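Side-chain contacts in FixG-related protein (Vibrio parahaemolyticus, PDB 2R39), which is of unknown function but probably takes part in iron-sulfur electron transport at the membrane, this chain being the immunoglobulin-like C-terminal domain of the longer protein: residues A[19-24]-A[32-37]; A[67-70]-A[74-77]; A[81-86]-A[112-117]. All coordinates share one frame; numbering follows the deposited sequence.

The chain folds into a sandwich of two antiparallel sheets, and the three contacts follow one another along the sequence. Contact 1 (19-24 with 32-37) fastens a loop to strand 31-41. Contacts 2 (67-70 with 74-77) and 3 (81-86 with 112-117) both use strand 74-83, the neighbour of strand 31-41, and join it to the two outermost strands of the other sheet, 66-69 and 106-115. Centres of contacts 1 and 3 lie about 10 Å apart, with Tyr35 and Asn33 bonded to the backbone of 112-117. Contact 2 is about 26 Å from contact 3, on the opposite side of the chain's centre, so the two sheets are tied together at well-separated places.

Contact 1: A[19-24]-A[32-37]; sequences RNQLFR and ENTYTL
Gln21 uses both ends of its side-chain amide on the backbone of Thr34. Gln21 OE1 accepts from Thr34 N at 2.8 Å, in the carbonyl plane on a lone pair, while NE2 donates a hydrogen bond to Thr34 O at 3.0 Å. This second bond is also nearly straight, with an N-H...O angle of 162°, and the acceptor lies in the plane of the amide. Each backbone group thus meets its complement on one flat amide, a task to which glutamine is well suited because it offers donor and acceptor together. The bend at chi2 (-74°) turns the amide toward strand 31-41, alongside Thr34. Gln21 NE2 is shared with Asp18 O, and Thr34 OG1 has its own partner in Asp18 OD2.

At this edge of one sheet of the immunoglobulin-like sandwich, strand 31-41 pairs with strand 11-17 through Thr36 and Ile16, and Thr34 also bonds to the backbone of Asp18. The loop leaving strand 11-17 is then laid against strand 31-41, the Gln21 amide serving much as a further piece of backbone would.

Asn33, which is buried, suits its place because its amide donates and accepts at once: Asn33 ND2 gives a bond to Glu32 O at 2.7 Å, from above the carbonyl plane, and OD1 is gripped by Ile115 N and Arg17 NH2. Phe23 CE1 lies 4.0 Å from Asn33 ND2, ring and amide side by side with their planes 55° apart. Over the centre of one ring face sits Gln21 CB, so the ring shields the aliphatic base of the glutamine. Arg24 CB packs 3.9 Å from Glu32 OE1, but guanidinium and carboxylate do not touch; no salt bridge forms, though a mild attraction is likely. Glu32 OE2 has a weak bond to Ser80 OG.

Contact 2: A[67-70]-A[74-77]; sequences IQVE and VLNL
Two facing sheets of the immunoglobulin-like sandwich meet here: strand 66-69 is an outermost strand of one, strand 74-83 belongs to the other, and a short loop carries the chain between them. The segments run roughly antiparallel, with 152° between their directions, yet their axes stay 8.9 Å apart and no hydrogen bond joins them. Each finds backbone partners within its own sheet, such as Val69 with Gln47 and Leu75 with Val39.

Leu75 and Val69 pass each other from opposite directions, Leu75 CD1 coming within 3.5 Å of Val69 CG2. Leu75 CD1 also meets Ile67 CD1 tip to tip at 4.1 Å. The same Ile67 CD1 reaches the tip of Leu77, 3.9 Å from its CD1, so one methyl bridges two leucines. It gets there because CG1 of Ile67 stands between the backbone N and the carbonyl carbon (chi1 48°), with the chain extended beyond it. Long leucines suit the facing strand, spanning the distance between sheets, while the beta-branched Ile67 and Val69 fit an extended backbone.

With side-chain methyls making all the close contacts, the attachment rests on close fit and partial burial from water, without the directional demands of polar bonds.

Contact 3: A[81-86]-A[112-117]; sequences LGADPD and SRFIKK
The turn that brings Pro85 up to Lys116 is closed by Asp86 N, which bonds to Asp84 OD1 at 3.0 Å from above the carboxylate plane, making an Asx turn around the proline. Proline fits the middle of the turn because its ring already fixes phi, and Pro85 CB packs 3.7 Å from Lys116 CD. Lysine suits its place because its long aliphatic chain can lie against Pro85 while its end, swung over by a bend at chi3 (28°), reaches a carbonyl: Lys116 NZ makes a weak, long bond of 3.5 Å to Pro85 O.

Further in, Phe114 has its CG opposite the backbone N (chi1 -173°), which sends the ring across to strand 74-83, where it is broad enough to cover Leu81 and Ala83 together. Phe114 CE1 presents the ring edge to Leu81 O at 3.4 Å, the oxygen lying in the ring plane, and Leu81 CB is 4.0 Å from that carbon. Ala83 CB touches Phe114 CZ at 3.8 Å, its small methyl letting the ring come close. Leu56 and Leu88 also touch the phenyl group.

An aromatic from one sheet's outermost strand, packed on small and aliphatic residues of the other, is a core contact expected of an immunoglobulin-like beta sandwich.

Contact 1: A[19-24]-A[32-37]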
# COMPACT_ATOMS: atom_id res chain seq x y z
N ARG A 19 -10.85 8.87 3.61
CA ARG A 19 -11.58 9.35 4.78
C ARG A 19 -12.89 8.58 4.96
O ARG A 19 -13.20 8.13 6.07
CB ARG A 19 -11.84 10.85 4.69
CG ARG A 19 -12.36 11.44 5.99
CD ARG A 19 -12.89 12.83 5.78
NE ARG A 19 -13.32 13.42 7.05
CZ ARG A 19 -13.53 14.72 7.24
NH1 ARG A 19 -13.92 15.15 8.43
NH2 ARG A 19 -13.35 15.58 6.24
N ASN A 20 -13.65 8.40 3.88
CA ASN A 20 -14.91 7.66 3.96
C ASN A 20 -14.66 6.16 3.82
O ASN A 20 -14.53 5.64 2.70
CB ASN A 20 -15.91 8.17 2.90
N GLN A 21 -14.58 5.47 4.95
CA GLN A 21 -14.37 4.02 4.95
C GLN A 21 -15.70 3.28 5.07
O GLN A 21 -16.40 3.36 6.09
CB GLN A 21 -13.36 3.59 6.03
CG GLN A 21 -11.94 4.13 5.80
CD GLN A 21 -11.17 3.42 4.67
OE1 GLN A 21 -11.42 2.26 4.38
NE2 GLN A 21 -10.24 4.12 4.03
N LEU A 22 -16.05 2.56 4.01
CA LEU A 22 -17.33 1.87 3.92
C LEU A 22 -17.37 0.63 4.82
O LEU A 22 -18.44 0.02 5.00
CB LEU A 22 -17.62 1.51 2.45
CG LEU A 22 -19.06 1.69 1.94
CD1 LEU A 22 -19.41 3.17 1.82
CD2 LEU A 22 -19.22 0.99 0.59
N PHE A 23 -16.21 0.27 5.38
CA PHE A 23 -16.03 -0.85 6.32
C PHE A 23 -16.67 -2.17 5.88
O PHE A 23 -17.06 -2.98 6.73
CB PHE A 23 -16.52 -0.47 7.73
CG PHE A 23 -15.58 0.44 8.50
CD1 PHE A 23 -14.25 0.09 8.71
CD2 PHE A 23 -16.05 1.64 9.05
CE1 PHE A 23 -13.39 0.92 9.43
CE2 PHE A 23 -15.20 2.48 9.78
CZ PHE A 23 -13.86 2.12 9.97
N ARG A 24 -16.75 -2.39 4.57
CA ARG A 24 -17.43 -3.54 3.96
C ARG A 24 -17.03 -4.92 4.49
O ARG A 24 -16.23 -5.62 3.86
CB ARG A 24 -17.25 -3.52 2.43
CG ARG A 24 -18.00 -2.43 1.70
CD ARG A 24 -17.72 -2.51 0.20
NE ARG A 24 -18.40 -3.64 -0.44
CZ ARG A 24 -19.34 -3.52 -1.38
NH1 ARG A 24 -19.73 -2.33 -1.81
NH2 ARG A 24 -19.90 -4.62 -1.89
N GLU A 32 -12.41 -4.39 5.98
CA GLU A 32 -11.65 -3.82 4.88
C GLU A 32 -11.28 -2.37 5.16
O GLU A 32 -12.02 -1.68 5.87
CB GLU A 32 -12.51 -3.91 3.62
CG GLU A 32 -11.73 -3.76 2.35
CD GLU A 32 -12.53 -4.19 1.15
OE1 GLU A 32 -13.60 -3.60 0.93
OE2 GLU A 32 -12.05 -5.11 0.44
N ASN A 33 -10.14 -1.93 4.63
CA ASN A 33 -9.80 -0.50 4.52
C ASN A 33 -9.35 -0.24 3.11
O ASN A 33 -8.63 -1.07 2.55
CB ASN A 33 -8.62 -0.11 5.44
CG ASN A 33 -9.04 0.23 6.86
OD1 ASN A 33 -8.28 0.87 7.60
ND2 ASN A 33 -10.21 -0.22 7.27
N THR A 34 -9.73 0.89 2.54
CA THR A 34 -9.30 1.26 1.18
C THR A 34 -8.24 2.36 1.16
O THR A 34 -8.22 3.26 2.03
CB THR A 34 -10.47 1.69 0.28
OG1 THR A 34 -11.14 2.81 0.87
CG2 THR A 34 -11.46 0.54 0.07
N TYR A 35 -7.37 2.29 0.15
CA TYR A 35 -6.21 3.15 -0.02
C TYR A 35 -6.00 3.48 -1.49
O TYR A 35 -6.43 2.72 -2.37
CB TYR A 35 -4.94 2.45 0.47
CG TYR A 35 -5.03 1.90 1.88
CD1 TYR A 35 -4.63 2.67 2.97
CD2 TYR A 35 -5.53 0.62 2.12
CE1 TYR A 35 -4.72 2.16 4.28
CE2 TYR A 35 -5.62 0.11 3.42
CZ TYR A 35 -5.22 0.89 4.49
OH TYR A 35 -5.30 0.38 5.77
N THR A 36 -5.32 4.59 -1.76
CA THR A 36 -4.75 4.84 -3.08
C THR A 36 -3.26 5.11 -2.96
O THR A 36 -2.83 6.02 -2.24
CB THR A 36 -5.46 6.00 -3.80
OG1 THR A 36 -6.87 5.72 -3.85
CG2 THR A 36 -4.94 6.17 -5.22
N LEU A 37 -2.47 4.28 -3.65
CA LEU A 37 -1.03 4.51 -3.74
C LEU A 37 -0.72 5.36 -4.98
O LEU A 37 -1.24 5.10 -6.04
CB LEU A 37 -0.26 3.18 -3.82
CG LEU A 37 -0.53 2.07 -2.80
CD1 LEU A 37 0.51 0.93 -2.94
CD2 LEU A 37 -0.55 2.56 -1.39

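Contact 2: A[67-70]-A[74-77]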
# COMPACT_ATOMS: atom_id res chain seq x y z
N ILE A 67 4.49 -3.96 -10.36
CA ILE A 67 4.16 -3.05 -11.47
C ILE A 67 5.37 -2.67 -12.31
O ILE A 67 6.49 -2.65 -11.80
CB ILE A 67 3.50 -1.73 -10.95
CG1 ILE A 67 4.31 -1.14 -9.79
CG2 ILE A 67 2.08 -1.99 -10.48
CD1 ILE A 67 3.84 0.21 -9.29
N GLN A 68 5.15 -2.40 -13.60
CA GLN A 68 6.15 -1.81 -14.48
C GLN A 68 5.80 -0.35 -14.72
O GLN A 68 4.67 -0.03 -15.14
CB GLN A 68 6.20 -2.54 -15.83
CG GLN A 68 7.11 -3.76 -15.87
CD GLN A 68 7.21 -4.36 -17.26
OE1 GLN A 68 6.97 -3.68 -18.28
NE2 GLN A 68 7.58 -5.63 -17.32
N VAL A 69 6.75 0.55 -14.46
CA VAL A 69 6.50 2.00 -14.54
C VAL A 69 7.45 2.67 -15.52
O VAL A 69 8.67 2.47 -15.45
CB VAL A 69 6.61 2.66 -13.14
CG1 VAL A 69 6.12 4.11 -13.16
CG2 VAL A 69 5.82 1.86 -12.11
N GLU A 70 6.90 3.46 -16.44
CA GLU A 70 7.67 4.14 -17.49
C GLU A 70 8.40 5.37 -16.94
O GLU A 70 8.01 5.89 -15.90
CB GLU A 70 6.76 4.53 -18.66
CG GLU A 70 6.19 3.35 -19.47
CD GLU A 70 7.23 2.67 -20.34
OE1 GLU A 70 8.20 3.33 -20.77
OE2 GLU A 70 7.07 1.46 -20.62
N VAL A 74 3.56 8.66 -13.70
CA VAL A 74 2.89 8.70 -12.41
C VAL A 74 1.70 7.73 -12.47
O VAL A 74 0.83 7.88 -13.33
CB VAL A 74 2.42 10.13 -12.05
CG1 VAL A 74 1.70 10.15 -10.72
CG2 VAL A 74 3.58 11.08 -12.02
N LEU A 75 1.70 6.74 -11.58
CA LEU A 75 0.61 5.77 -11.50
C LEU A 75 -0.27 5.99 -10.26
O LEU A 75 0.21 6.34 -9.19
CB LEU A 75 1.16 4.34 -11.48
CG LEU A 75 1.83 3.74 -12.72
CD1 LEU A 75 2.34 2.33 -12.40
CD2 LEU A 75 0.87 3.68 -13.89
N ASN A 76 -1.56 5.74 -10.44
CA ASN A 76 -2.53 5.90 -9.38
C ASN A 76 -3.17 4.55 -9.09
O ASN A 76 -3.83 3.98 -9.97
CB ASN A 76 -3.59 6.91 -9.81
CG ASN A 76 -4.40 7.41 -8.65
OD1 ASN A 76 -5.61 7.17 -8.57
ND2 ASN A 76 -3.75 8.13 -7.75
N LEU A 77 -2.97 4.05 -7.87
CA LEU A 77 -3.29 2.65 -7.58
C LEU A 77 -4.27 2.45 -6.42
O LEU A 77 -3.84 2.32 -5.26
CB LEU A 77 -2.01 1.84 -7.36
CG LEU A 77 -0.88 1.96 -8.39
CD1 LEU A 77 0.37 1.27 -7.92
CD2 LEU A 77 -1.31 1.43 -9.77

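Contact 3: A[81-86]-A[112-117]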
# COMPACT_ATOMS: atom_id res chain seq x y z
N LEU A 81 -7.14 -3.48 1.84
CA LEU A 81 -6.61 -4.49 2.75
C LEU A 81 -7.77 -5.07 3.53
O LEU A 81 -8.67 -4.33 3.94
CB LEU A 81 -5.60 -3.85 3.74
CG LEU A 81 -4.27 -3.30 3.18
CD1 LEU A 81 -3.42 -2.72 4.32
CD2 LEU A 81 -3.50 -4.37 2.41
N GLY A 82 -7.76 -6.39 3.73
CA GLY A 82 -8.75 -7.07 4.57
C GLY A 82 -8.05 -7.74 5.74
O GLY A 82 -6.95 -8.28 5.58
N ALA A 83 -8.64 -7.70 6.92
CA ALA A 83 -8.05 -8.39 8.06
C ALA A 83 -9.13 -9.08 8.85
O ALA A 83 -10.22 -8.56 8.97
CB ALA A 83 -7.28 -7.39 8.96
N ASP A 84 -8.81 -10.24 9.40
CA ASP A 84 -9.71 -10.94 10.33
C ASP A 84 -9.69 -10.14 11.63
O ASP A 84 -8.62 -10.03 12.24
CB ASP A 84 -9.19 -12.36 10.56
CG ASP A 84 -10.01 -13.16 11.56
OD1 ASP A 84 -10.91 -12.62 12.23
OD2 ASP A 84 -9.71 -14.36 11.67
N PRO A 85 -10.85 -9.56 12.05
CA PRO A 85 -10.85 -8.70 13.24
C PRO A 85 -10.45 -9.44 14.52
O PRO A 85 -9.91 -8.83 15.45
CB PRO A 85 -12.31 -8.21 13.33
CG PRO A 85 -13.12 -9.23 12.55
CD PRO A 85 -12.19 -9.67 11.44
N ASP A 86 -10.71 -10.75 14.57
CA ASP A 86 -10.30 -11.60 15.68
C ASP A 86 -8.78 -11.66 15.86
O ASP A 86 -8.30 -12.00 16.93
CB ASP A 86 -10.86 -13.02 15.52
CG ASP A 86 -12.37 -13.07 15.63
OD1 ASP A 86 -12.98 -12.09 16.10
OD2 ASP A 86 -12.96 -14.10 15.24
N SER A 112 0.93 4.34 7.36
CA SER A 112 -0.50 4.60 7.26
C SER A 112 -1.19 3.88 8.42
O SER A 112 -0.56 3.53 9.40
CB SER A 112 -1.01 4.11 5.89
OG SER A 112 -2.39 4.40 5.71
N ARG A 113 -2.49 3.63 8.29
CA ARG A 113 -3.23 3.03 9.41
C ARG A 113 -4.17 1.96 8.90
O ARG A 113 -4.67 2.09 7.80
CB ARG A 113 -4.07 4.10 10.11
CG ARG A 113 -3.26 5.24 10.79
CD ARG A 113 -2.51 4.77 12.04
NE ARG A 113 -1.81 5.89 12.68
CZ ARG A 113 -0.55 6.21 12.46
NH1 ARG A 113 0.17 5.51 11.58
NH2 ARG A 113 -0.03 7.26 13.08
N PHE A 114 -4.40 0.90 9.69
CA PHE A 114 -5.52 0.00 9.44
C PHE A 114 -6.44 0.13 10.64
O PHE A 114 -6.00 -0.06 11.78
CB PHE A 114 -5.12 -1.48 9.25
CG PHE A 114 -6.30 -2.36 8.82
CD1 PHE A 114 -6.59 -2.55 7.48
CD2 PHE A 114 -7.16 -2.92 9.77
CE1 PHE A 114 -7.69 -3.32 7.08
CE2 PHE A 114 -8.26 -3.69 9.38
CZ PHE A 114 -8.53 -3.88 8.05
N ILE A 115 -7.70 0.46 10.38
CA ILE A 115 -8.64 0.80 11.44
C ILE A 115 -9.93 -0.00 11.28
O ILE A 115 -10.52 -0.05 10.20
CB ILE A 115 -8.90 2.34 11.49
CG1 ILE A 115 -7.57 3.10 11.54
CG2 ILE A 115 -9.79 2.74 12.70
CD1 ILE A 115 -7.71 4.63 11.43
N LYS A 116 -10.33 -0.65 12.38
CA LYS A 116 -11.58 -1.40 12.48
C LYS A 116 -12.74 -0.48 12.85
O LYS A 116 -12.54 0.64 13.31
CB LYS A 116 -11.43 -2.53 13.50
CG LYS A 116 -12.61 -3.53 13.58
CD LYS A 116 -12.24 -4.72 14.47
CE LYS A 116 -11.20 -4.34 15.56
NZ LYS A 116 -10.66 -5.55 16.26
N LYS A 117 -13.97 -0.98 12.65
CA LYS A 117 -15.18 -0.21 12.95
C LYS A 117 -15.30 0.17 14.42
O LYS A 117 -15.75 1.28 14.74
CB LYS A 117 -16.43 -0.98 12.53
CG LYS A 117 -17.65 -0.10 12.49
CD LYS A 117 -18.82 -0.77 11.80
CE LYS A 117 -19.97 0.20 11.67
NZ LYS A 117 -21.09 -0.40 10.90